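Local coordinates for protein carbohydrate deacetylase Agd3 (Neosartorya fumigata, PDB 6NWZ) that probably removes N-acetyl groups from the exopolysaccharide galactosaminogalactan, as a zinc-binding carbohydrate deacetylase required for fungal biofilm formation, at residues A[134-145]-A[162-173]; A[220-231]-A[531-539]. All blocks are in the same frame, centred on the assembly; numbering follows the deposited sequence.

Contact 1 of 2, residues A[134-145]-A[162-173]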
loop_
_atom_site.group_PDB
_atom_site.type_symbol
_atom_site.label_atom_id
_atom_site.label_comp_id
_atom_site.label_asym_id
_atom_site.label_seq_id
_atom_site.Cartn_x
_atom_site.Cartn_y
_atom_site.Cartn_z
ATOM N N GLY A 134 2.406 -33.223 15.316
ATOM C CA GLY A 134 1.263 -33.141 14.432
ATOM C C GLY A 134 1.249 -31.918 13.538
ATOM O O GLY A 134 1.985 -30.951 13.763
ATOM N N GLY A 135 0.403 -31.947 12.516
ATOM C CA GLY A 135 0.228 -30.789 11.672
ATOM C C GLY A 135 -0.533 -29.697 12.391
ATOM O O GLY A 135 -0.665 -29.675 13.614
ATOM N N CYS A 136 -1.066 -28.773 11.598
ATOM C CA CYS A 136 -1.628 -27.557 12.174
ATOM C C CYS A 136 -3.147 -27.609 12.251
ATOM O O CYS A 136 -3.718 -27.986 13.281
ATOM C CB CYS A 136 -1.189 -26.343 11.357
ATOM S SG CYS A 136 -2.150 -26.009 9.862
ATOM N N CYS A 137 -3.798 -27.224 11.155
ATOM C CA CYS A 137 -5.244 -27.143 11.053
ATOM C C CYS A 137 -5.633 -27.358 9.599
ATOM O O CYS A 137 -5.001 -26.806 8.694
ATOM C CB CYS A 137 -5.762 -25.789 11.546
ATOM S SG CYS A 137 -5.348 -25.424 13.261
ATOM N N ASN A 138 -6.673 -28.154 9.384
ATOM C CA ASN A 138 -7.143 -28.441 8.035
ATOM C C ASN A 138 -7.831 -27.206 7.452
ATOM O O ASN A 138 -7.749 -26.096 7.986
ATOM C CB ASN A 138 -8.067 -29.654 8.046
ATOM C CG ASN A 138 -7.385 -30.897 8.572
ATOM O OD1 ASN A 138 -6.186 -31.093 8.369
ATOM N ND2 ASN A 138 -8.143 -31.742 9.261
ATOM N N THR A 139 -8.515 -27.398 6.327
ATOM C CA THR A 139 -9.226 -26.307 5.676
ATOM C C THR A 139 -10.357 -25.814 6.570
ATOM O O THR A 139 -11.125 -26.612 7.116
ATOM C CB THR A 139 -9.781 -26.759 4.324
ATOM O OG1 THR A 139 -8.743 -27.386 3.557
ATOM C CG2 THR A 139 -10.323 -25.572 3.542
ATOM N N GLY A 140 -10.455 -24.495 6.727
ATOM C CA GLY A 140 -11.496 -23.903 7.539
ATOM C C GLY A 140 -11.315 -24.038 9.033
ATOM O O GLY A 140 -12.198 -23.609 9.784
ATOM N N VAL A 141 -10.210 -24.621 9.491
ATOM C CA VAL A 141 -9.920 -24.763 10.913
ATOM C C VAL A 141 -8.991 -23.627 11.316
ATOM O O VAL A 141 -7.862 -23.523 10.815
ATOM C CB VAL A 141 -9.300 -26.133 11.231
ATOM C CG1 VAL A 141 -9.141 -26.311 12.736
ATOM C CG2 VAL A 141 -10.145 -27.260 10.643
ATOM N N GLU A 142 -9.468 -22.772 12.214
ATOM C CA GLU A 142 -8.734 -21.592 12.641
ATOM C C GLU A 142 -7.869 -21.904 13.855
ATOM O O GLU A 142 -8.249 -22.699 14.719
ATOM C CB GLU A 142 -9.711 -20.459 12.967
ATOM C CG GLU A 142 -9.078 -19.224 13.578
ATOM C CD GLU A 142 -8.267 -18.436 12.573
ATOM O OE1 GLU A 142 -8.885 -17.766 11.720
ATOM O OE2 GLU A 142 -7.018 -18.498 12.629
ATOM N N GLN A 143 -6.690 -21.285 13.902
ATOM C CA GLN A 143 -5.868 -21.262 15.106
ATOM C C GLN A 143 -5.268 -19.874 15.218
ATOM O O GLN A 143 -4.508 -19.455 14.340
ATOM C CB GLN A 143 -4.766 -22.326 15.077
ATOM C CG GLN A 143 -3.983 -22.415 16.384
ATOM C CD GLN A 143 -3.166 -23.688 16.502
ATOM O OE1 GLN A 143 -2.538 -24.126 15.539
ATOM N NE2 GLN A 143 -3.178 -24.293 17.684
ATOM N N LEU A 144 -5.617 -19.162 16.283
ATOM C CA LEU A 144 -5.169 -17.790 16.446
ATOM C C LEU A 144 -3.696 -17.746 16.826
ATOM O O LEU A 144 -3.204 -18.597 17.573
ATOM C CB LEU A 144 -6.012 -17.077 17.498
ATOM C CG LEU A 144 -7.472 -16.915 17.073
ATOM C CD1 LEU A 144 -8.196 -16.005 18.033
ATOM C CD2 LEU A 144 -7.558 -16.378 15.651
ATOM N N LEU A 145 -2.997 -16.747 16.294
ATOM C CA LEU A 145 -1.570 -16.552 16.506
ATOM C C LEU A 145 -1.337 -15.131 16.994
ATOM O O LEU A 145 -2.022 -14.202 16.559
ATOM C CB LEU A 145 -0.788 -16.809 15.210
ATOM C CG LEU A 145 0.615 -16.226 15.029
ATOM C CD1 LEU A 145 1.581 -16.872 15.983
ATOM C CD2 LEU A 145 1.084 -16.427 13.608
ATOM N N ALA A 162 -2.028 -9.092 20.168
ATOM C CA ALA A 162 -3.105 -8.988 19.191
ATOM C C ALA A 162 -3.122 -10.236 18.320
ATOM O O ALA A 162 -2.108 -10.582 17.706
ATOM C CB ALA A 162 -2.929 -7.732 18.342
ATOM N N THR A 163 -4.269 -10.911 18.270
ATOM C CA THR A 163 -4.362 -12.188 17.574
ATOM C C THR A 163 -4.583 -11.983 16.081
ATOM O O THR A 163 -5.304 -11.073 15.662
ATOM C CB THR A 163 -5.497 -13.038 18.151
ATOM O OG1 THR A 163 -6.695 -12.257 18.212
ATOM C CG2 THR A 163 -5.148 -13.539 19.545
ATOM N N VAL A 164 -3.951 -12.844 15.281
ATOM C CA VAL A 164 -4.139 -12.897 13.839
ATOM C C VAL A 164 -4.464 -14.336 13.448
ATOM O O VAL A 164 -4.344 -15.266 14.248
ATOM C CB VAL A 164 -2.908 -12.387 13.058
ATOM C CG1 VAL A 164 -2.668 -10.905 13.337
ATOM C CG2 VAL A 164 -1.681 -13.220 13.392
ATOM N N SER A 165 -4.876 -14.509 12.196
ATOM C CA SER A 165 -5.361 -15.795 11.718
ATOM C C SER A 165 -4.253 -16.585 11.035
ATOM O O SER A 165 -3.442 -16.027 10.293
ATOM C CB SER A 165 -6.522 -15.599 10.743
ATOM O OG SER A 165 -6.900 -16.834 10.164
ATOM N N THR A 166 -4.231 -17.894 11.288
ATOM C CA THR A 166 -3.320 -18.805 10.608
ATOM C C THR A 166 -4.023 -19.667 9.574
ATOM O O THR A 166 -3.380 -20.531 8.967
ATOM C CB THR A 166 -2.609 -19.718 11.615
ATOM O OG1 THR A 166 -3.579 -20.508 12.317
ATOM C CG2 THR A 166 -1.805 -18.898 12.602
ATOM N N GLU A 167 -5.321 -19.464 9.370
ATOM C CA GLU A 167 -6.083 -20.311 8.465
ATOM C C GLU A 167 -5.476 -20.268 7.069
ATOM O O GLU A 167 -5.261 -19.194 6.502
ATOM C CB GLU A 167 -7.545 -19.864 8.441
ATOM C CG GLU A 167 -8.474 -20.757 7.638
ATOM C CD GLU A 167 -9.937 -20.450 7.905
ATOM O OE1 GLU A 167 -10.255 -20.012 9.032
ATOM O OE2 GLU A 167 -10.769 -20.638 6.991
ATOM N N GLY A 168 -5.170 -21.447 6.532
ATOM C CA GLY A 168 -4.533 -21.561 5.243
ATOM C C GLY A 168 -3.025 -21.648 5.286
ATOM O O GLY A 168 -2.413 -22.022 4.281
ATOM N N LEU A 169 -2.407 -21.307 6.410
ATOM C CA LEU A 169 -0.964 -21.402 6.574
ATOM C C LEU A 169 -0.657 -22.641 7.404
ATOM O O LEU A 169 -1.053 -22.723 8.572
ATOM C CB LEU A 169 -0.408 -20.150 7.251
ATOM C CG LEU A 169 -0.658 -18.804 6.571
ATOM C CD1 LEU A 169 -0.119 -17.657 7.422
ATOM C CD2 LEU A 169 -0.033 -18.791 5.186
ATOM N N TRP A 170 0.031 -23.605 6.801
ATOM C CA TRP A 170 0.411 -24.803 7.537
ATOM C C TRP A 170 1.472 -24.450 8.572
ATOM O O TRP A 170 2.469 -23.794 8.250
ATOM C CB TRP A 170 0.926 -25.871 6.573
ATOM C CG TRP A 170 0.969 -27.244 7.164
ATOM C CD1 TRP A 170 2.078 -27.932 7.561
ATOM C CD2 TRP A 170 -0.151 -28.098 7.432
ATOM N NE1 TRP A 170 1.719 -29.165 8.057
ATOM C CE2 TRP A 170 0.356 -29.289 7.989
ATOM C CE3 TRP A 170 -1.532 -27.971 7.251
ATOM C CZ2 TRP A 170 -0.470 -30.345 8.367
ATOM C CZ3 TRP A 170 -2.350 -29.019 7.632
ATOM C CH2 TRP A 170 -1.816 -30.191 8.183
ATOM N N HIS A 171 1.257 -24.871 9.821
ATOM C CA HIS A 171 2.205 -24.602 10.898
ATOM C C HIS A 171 2.370 -25.849 11.761
ATOM O O HIS A 171 1.712 -26.870 11.554
ATOM C CB HIS A 171 1.767 -23.399 11.736
ATOM C CG HIS A 171 0.350 -23.473 12.208
ATOM N ND1 HIS A 171 -0.717 -23.089 11.423
ATOM C CD2 HIS A 171 -0.178 -23.882 13.387
ATOM C CE1 HIS A 171 -1.841 -23.256 12.097
ATOM N NE2 HIS A 171 -1.542 -23.740 13.290
ATOM N N TYR A 172 3.280 -25.768 12.731
ATOM C CA TYR A 172 3.589 -26.895 13.609
ATOM C C TYR A 172 3.700 -26.386 15.040
ATOM O O TYR A 172 4.707 -25.757 15.405
ATOM C CB TYR A 172 4.879 -27.597 13.196
ATOM C CG TYR A 172 4.991 -27.916 11.723
ATOM C CD1 TYR A 172 5.527 -26.990 10.837
ATOM C CD2 TYR A 172 4.577 -29.145 11.220
ATOM C CE1 TYR A 172 5.640 -27.270 9.491
ATOM C CE2 TYR A 172 4.687 -29.435 9.868
ATOM C CZ TYR A 172 5.221 -28.490 9.009
ATOM O OH TYR A 172 5.340 -28.756 7.662
ATOM N N PRO A 173 2.689 -26.623 15.871
ATOM C CA PRO A 173 2.798 -26.261 17.288
ATOM C C PRO A 173 4.023 -26.906 17.918
ATOM O O PRO A 173 4.279 -28.099 17.745
ATOM C CB PRO A 173 1.497 -26.799 17.887
ATOM C CG PRO A 173 0.535 -26.777 16.740
ATOM C CD PRO A 173 1.350 -27.129 15.527
#

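Contact 2 of 2, residues A[220-231]-A[531-539]. With ZN (zinc ion), chain I.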
loop_
_atom_site.group_PDB
_atom_site.type_symbol
_atom_site.label_atom_id
_atom_site.label_comp_id
_atom_site.label_asym_id
_atom_site.label_seq_id
_atom_site.Cartn_x
_atom_site.Cartn_y
_atom_site.Cartn_z
ATOM N N THR A 220 3.077 -14.153 1.363
ATOM C CA THR A 220 2.792 -12.726 1.263
ATOM C C THR A 220 1.908 -12.384 0.069
ATOM O O THR A 220 1.403 -11.260 0.003
ATOM C CB THR A 220 4.098 -11.936 1.185
ATOM O OG1 THR A 220 4.807 -12.295 -0.010
ATOM C CG2 THR A 220 4.973 -12.234 2.402
ATOM N N ASP A 221 1.705 -13.317 -0.865
ATOM C CA ASP A 221 0.888 -13.022 -2.039
ATOM C C ASP A 221 -0.594 -12.926 -1.687
ATOM O O ASP A 221 -1.315 -12.096 -2.251
ATOM C CB ASP A 221 1.113 -14.078 -3.125
ATOM C CG ASP A 221 1.250 -15.484 -2.562
ATOM O OD1 ASP A 221 1.930 -15.656 -1.527
ATOM O OD2 ASP A 221 0.685 -16.424 -3.158
ATOM N N TRP A 222 -1.073 -13.763 -0.765
ATOM C CA TRP A 222 -2.489 -13.762 -0.411
ATOM C C TRP A 222 -2.773 -13.563 1.069
ATOM O O TRP A 222 -3.892 -13.156 1.403
ATOM C CB TRP A 222 -3.167 -15.068 -0.865
ATOM C CG TRP A 222 -2.642 -16.311 -0.200
ATOM C CD1 TRP A 222 -1.695 -17.164 -0.689
ATOM C CD2 TRP A 222 -3.039 -16.842 1.074
ATOM N NE1 TRP A 222 -1.475 -18.189 0.201
ATOM C CE2 TRP A 222 -2.285 -18.013 1.292
ATOM C CE3 TRP A 222 -3.956 -16.439 2.052
ATOM C CZ2 TRP A 222 -2.418 -18.784 2.446
ATOM C CZ3 TRP A 222 -4.084 -17.205 3.200
ATOM C CH2 TRP A 222 -3.322 -18.364 3.386
ATOM N N SER A 223 -1.823 -13.822 1.963
ATOM C CA SER A 223 -2.100 -13.843 3.395
ATOM C C SER A 223 -1.765 -12.494 4.018
ATOM O O SER A 223 -0.617 -12.040 3.952
ATOM C CB SER A 223 -1.312 -14.959 4.081
ATOM O OG SER A 223 -1.402 -14.849 5.490
ATOM N N ALA A 224 -2.768 -11.861 4.630
ATOM C CA ALA A 224 -2.499 -10.654 5.403
ATOM C C ALA A 224 -1.667 -10.971 6.642
ATOM O O ALA A 224 -0.812 -10.171 7.040
ATOM C CB ALA A 224 -3.808 -9.967 5.784
ATOM N N THR A 225 -1.893 -12.139 7.257
ATOM C CA THR A 225 -1.104 -12.531 8.425
ATOM C C THR A 225 0.385 -12.568 8.103
ATOM O O THR A 225 1.208 -12.073 8.882
ATOM C CB THR A 225 -1.571 -13.894 8.950
ATOM O OG1 THR A 225 -2.756 -13.727 9.740
ATOM C CG2 THR A 225 -0.501 -14.549 9.811
ATOM N N SER A 226 0.750 -13.140 6.949
ATOM C CA SER A 226 2.156 -13.188 6.556
ATOM C C SER A 226 2.734 -11.787 6.406
ATOM O O SER A 226 3.858 -11.519 6.851
ATOM C CB SER A 226 2.313 -13.977 5.257
ATOM O OG SER A 226 1.839 -15.304 5.406
ATOM N N ASN A 227 1.977 -10.875 5.786
ATOM C CA ASN A 227 2.418 -9.488 5.677
ATOM C C ASN A 227 2.487 -8.791 7.030
ATOM O O ASN A 227 3.191 -7.784 7.154
ATOM C CB ASN A 227 1.492 -8.712 4.739
ATOM C CG ASN A 227 1.746 -9.030 3.281
ATOM O OD1 ASN A 227 2.534 -8.358 2.617
ATOM N ND2 ASN A 227 1.081 -10.062 2.776
ATOM N N TYR A 228 1.770 -9.295 8.036
ATOM C CA TYR A 228 1.894 -8.769 9.391
ATOM C C TYR A 228 3.145 -9.301 10.077
ATOM O O TYR A 228 3.897 -8.541 10.697
ATOM C CB TYR A 228 0.654 -9.130 10.208
ATOM C CG TYR A 228 0.745 -8.801 11.686
ATOM C CD1 TYR A 228 0.773 -7.485 12.122
ATOM C CD2 TYR A 228 0.774 -9.808 12.649
ATOM C CE1 TYR A 228 0.842 -7.174 13.466
ATOM C CE2 TYR A 228 0.842 -9.504 14.003
ATOM C CZ TYR A 228 0.876 -8.181 14.403
ATOM O OH TYR A 228 0.943 -7.847 15.742
ATOM N N LEU A 229 3.378 -10.611 9.971
ATOM C CA LEU A 229 4.493 -11.227 10.676
ATOM C C LEU A 229 5.835 -10.741 10.151
ATOM O O LEU A 229 6.798 -10.640 10.919
ATOM C CB LEU A 229 4.404 -12.750 10.561
ATOM C CG LEU A 229 3.163 -13.426 11.148
ATOM C CD1 LEU A 229 3.231 -14.925 10.923
ATOM C CD2 LEU A 229 3.014 -13.118 12.632
ATOM N N GLN A 230 5.920 -10.425 8.856
ATOM C CA GLN A 230 7.222 -10.176 8.245
ATOM C C GLN A 230 7.918 -8.970 8.859
ATOM O O GLN A 230 9.151 -8.881 8.819
ATOM C CB GLN A 230 7.066 -9.988 6.739
ATOM C CG GLN A 230 6.227 -8.792 6.353
ATOM C CD GLN A 230 6.072 -8.662 4.854
ATOM O OE1 GLN A 230 6.709 -9.387 4.087
ATOM N NE2 GLN A 230 5.217 -7.739 4.426
ATOM N N HIS A 231 7.156 -8.044 9.444
ATOM C CA HIS A 231 7.761 -6.871 10.062
ATOM C C HIS A 231 8.545 -7.222 11.318
ATOM O O HIS A 231 9.415 -6.449 11.734
ATOM C CB HIS A 231 6.679 -5.838 10.372
ATOM C CG HIS A 231 5.929 -5.384 9.160
ATOM N ND1 HIS A 231 6.487 -4.555 8.211
ATOM C CD2 HIS A 231 4.673 -5.655 8.733
ATOM C CE1 HIS A 231 5.602 -4.327 7.255
ATOM N NE2 HIS A 231 4.493 -4.983 7.548
ATOM N N THR A 531 -7.486 -5.414 2.777
ATOM C CA THR A 531 -6.832 -4.116 2.894
ATOM C C THR A 531 -5.640 -4.163 3.843
ATOM O O THR A 531 -4.658 -3.440 3.637
ATOM C CB THR A 531 -7.835 -3.061 3.354
ATOM O OG1 THR A 531 -9.005 -3.131 2.530
ATOM C CG2 THR A 531 -7.228 -1.667 3.247
ATOM N N MET A 532 -5.702 -4.992 4.889
ATOM C CA MET A 532 -4.530 -5.175 5.740
ATOM C C MET A 532 -3.373 -5.781 4.954
ATOM O O MET A 532 -2.209 -5.425 5.172
ATOM C CB MET A 532 -4.876 -6.053 6.941
ATOM C CG MET A 532 -5.809 -5.403 7.953
ATOM S SD MET A 532 -5.217 -3.826 8.588
ATOM C CE MET A 532 -6.222 -2.666 7.660
ATOM N N ARG A 533 -3.674 -6.699 4.033
ATOM C CA ARG A 533 -2.627 -7.269 3.192
ATOM C C ARG A 533 -1.942 -6.192 2.360
ATOM O O ARG A 533 -0.722 -6.226 2.168
ATOM C CB ARG A 533 -3.220 -8.353 2.294
ATOM C CG ARG A 533 -2.226 -8.981 1.347
ATOM C CD ARG A 533 -2.851 -10.131 0.576
ATOM N NE ARG A 533 -3.873 -9.710 -0.383
ATOM C CZ ARG A 533 -3.614 -9.369 -1.644
ATOM N NH1 ARG A 533 -2.365 -9.381 -2.095
ATOM N NH2 ARG A 533 -4.602 -9.011 -2.455
ATOM N N HIS A 534 -2.713 -5.222 1.862
ATOM C CA HIS A 534 -2.131 -4.116 1.108
ATOM C C HIS A 534 -1.327 -3.194 2.015
ATOM O O HIS A 534 -0.167 -2.876 1.725
ATOM C CB HIS A 534 -3.234 -3.328 0.399
ATOM C CG HIS A 534 -4.042 -4.144 -0.559
ATOM N ND1 HIS A 534 -3.506 -5.181 -1.291
ATOM C CD2 HIS A 534 -5.349 -4.076 -0.905
ATOM C CE1 HIS A 534 -4.447 -5.715 -2.049
ATOM N NE2 HIS A 534 -5.574 -5.062 -1.833
ATOM N N LEU A 535 -1.934 -2.756 3.125
ATOM C CA LEU A 535 -1.303 -1.757 3.980
ATOM C C LEU A 535 -0.098 -2.332 4.713
ATOM O O LEU A 535 0.951 -1.681 4.799
ATOM C CB LEU A 535 -2.326 -1.198 4.971
ATOM C CG LEU A 535 -3.492 -0.415 4.363
ATOM C CD1 LEU A 535 -4.316 0.279 5.441
ATOM C CD2 LEU A 535 -2.990 0.588 3.339
ATOM N N LEU A 536 -0.223 -3.543 5.256
ATOM C CA LEU A 536 0.920 -4.175 5.901
ATOM C C LEU A 536 1.978 -4.625 4.897
ATOM O O LEU A 536 3.104 -4.933 5.301
ATOM C CB LEU A 536 0.449 -5.354 6.759
ATOM C CG LEU A 536 -0.458 -4.943 7.926
ATOM C CD1 LEU A 536 -0.913 -6.136 8.748
ATOM C CD2 LEU A 536 0.267 -3.942 8.803
ATOM N N GLY A 537 1.649 -4.665 3.609
ATOM C CA GLY A 537 2.623 -4.863 2.560
ATOM C C GLY A 537 3.256 -3.582 2.063
ATOM O O GLY A 537 4.015 -3.613 1.089
ATOM N N LEU A 538 2.949 -2.453 2.707
ATOM C CA LEU A 538 3.519 -1.145 2.379
ATOM C C LEU A 538 3.166 -0.706 0.958
ATOM O O LEU A 538 3.899 0.065 0.333
ATOM C CB LEU A 538 5.037 -1.124 2.591
ATOM C CG LEU A 538 5.521 -1.520 3.987
ATOM C CD1 LEU A 538 7.002 -1.195 4.159
ATOM C CD2 LEU A 538 4.680 -0.854 5.069
ATOM N N ARG A 539 2.038 -1.184 0.444
ATOM C CA ARG A 539 1.533 -0.726 -0.843
ATOM C C ARG A 539 0.906 0.653 -0.668
ATOM O O ARG A 539 -0.093 0.803 0.045
ATOM C CB ARG A 539 0.523 -1.727 -1.399
ATOM C CG ARG A 539 1.091 -3.133 -1.585
ATOM C CD ARG A 539 2.016 -3.208 -2.789
ATOM N NE ARG A 539 1.262 -3.126 -4.034
ATOM C CZ ARG A 539 0.916 -4.177 -4.772
ATOM N NH1 ARG A 539 1.274 -5.402 -4.401
ATOM N NH2 ARG A 539 0.216 -4.001 -5.885
HETATM ZN ZN ZN I . -7.852 -5.185 -2.545
#

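Contact 1 of 2, residues A[134-145]-A[162-173]
Gln143 reaches the His171 ring through an extended side chain, its CG trans to the backbone N (chi1 -174°), while His171 has its CG set between its own N and carbonyl carbon (chi1 51°), which lays one ring face against Cys136 and brings the NE2 edge to the Gln143 amide. There His171 NE2 donates to Gln143 OE1, with amide and ring planes 49° apart; Gln143 NE2 bonds Ala189 O, which sets the amide with OE1 facing the ring. At the other nitrogen, His171 ND1 bonds Leu169 O at 2.9 Å, close to the ring plane, and the two bonds together would hold the imidazole's rotation. The SG of Cys136 lies obliquely 3.9 Å from the centroid of the six-membered ring of Trp170, a sulfur-aromatic contact; the same sulfur accepts from His171 N. Further along, the bent chain of Glu142 turns its carboxylate to Ser165 OG, which donates to OE1 (2.7 Å), and to Thr166 N, which donates to OE2 (3.2 Å), both on syn lone pairs. Ser165 OG also accepts from Glu167 N, an ST turn that follows the short strand. Paired antiparallel backbone bonds join Leu145 and Val164, with Leu145 N to Val164 O at 2.9 Å. Within the CBM87 region, strand 144-147 also pairs with strand 182-188, where Phe188 meets His171, while Leu145 and Val164 pack against helix 224-237.

Contact 2 of 2, residues A[220-231]-A[531-539]
Leu536 points at helix 224-231 as a knob among Ala224, Asn227, Tyr228 and His231. Its CD1 rests 3.7 Å from Tyr228 CB, the two side chains lying alongside each other and pointing the same way. The helix axes approach to 8.2 Å and run in the same general direction, the short segments 28° apart. His231 presents its edge to the end of the other helix: NE2 donates to Leu536 O at 2.6 Å, on a lone pair in the carbonyl plane and near the plane of the ring, though bent at the hydrogen (141°). Tyr47 OH bonds the other ring nitrogen, so the imidazole is held from both ends. At the opposite end of the contact Arg533 runs past Ala224 and Asn227, bent at chi3, with its CD 3.3 Å from Trp222 O. The Asn227 amide crosses it obliquely, its plane 65° from the guanidinium; ND2 is taken up by Ser223 O (2.9 Å) and Thr220 O (3.0 Å), both almost in the amide plane, which pins this amide across the start of its helix. Next along the chain, His534 NE2 binds zinc at 2.4 Å together with Asp530, and Arg533 forms a salt bridge to Asp530. Arg533 is thus a second-shell residue that probably orients the metal-binding carboxylate of Asp530 through that salt bridge.

In the fold
Contact 1 closes before contact 2 opens along the chain, and their centres lie about 17 Å apart. Contact 1 is local, its segments only 17 residues apart at their nearest ends within the CBM87 region; contact 2 spans some 300 residues, bringing helix 224-237 of that region against helix 520-536 of the deacetylase region. Helix 224-237 and the residues leading into it are common ground: Thr225 OG1 probably hydrogen-bonds Ser165 O from contact 1, and Leu169 packs on Trp222 and Ser223. The N-terminal half of this helix therefore meets both segment 162-173 and the zinc-binding helix, joining the CBM87 region to the deacetylase region through direct packing.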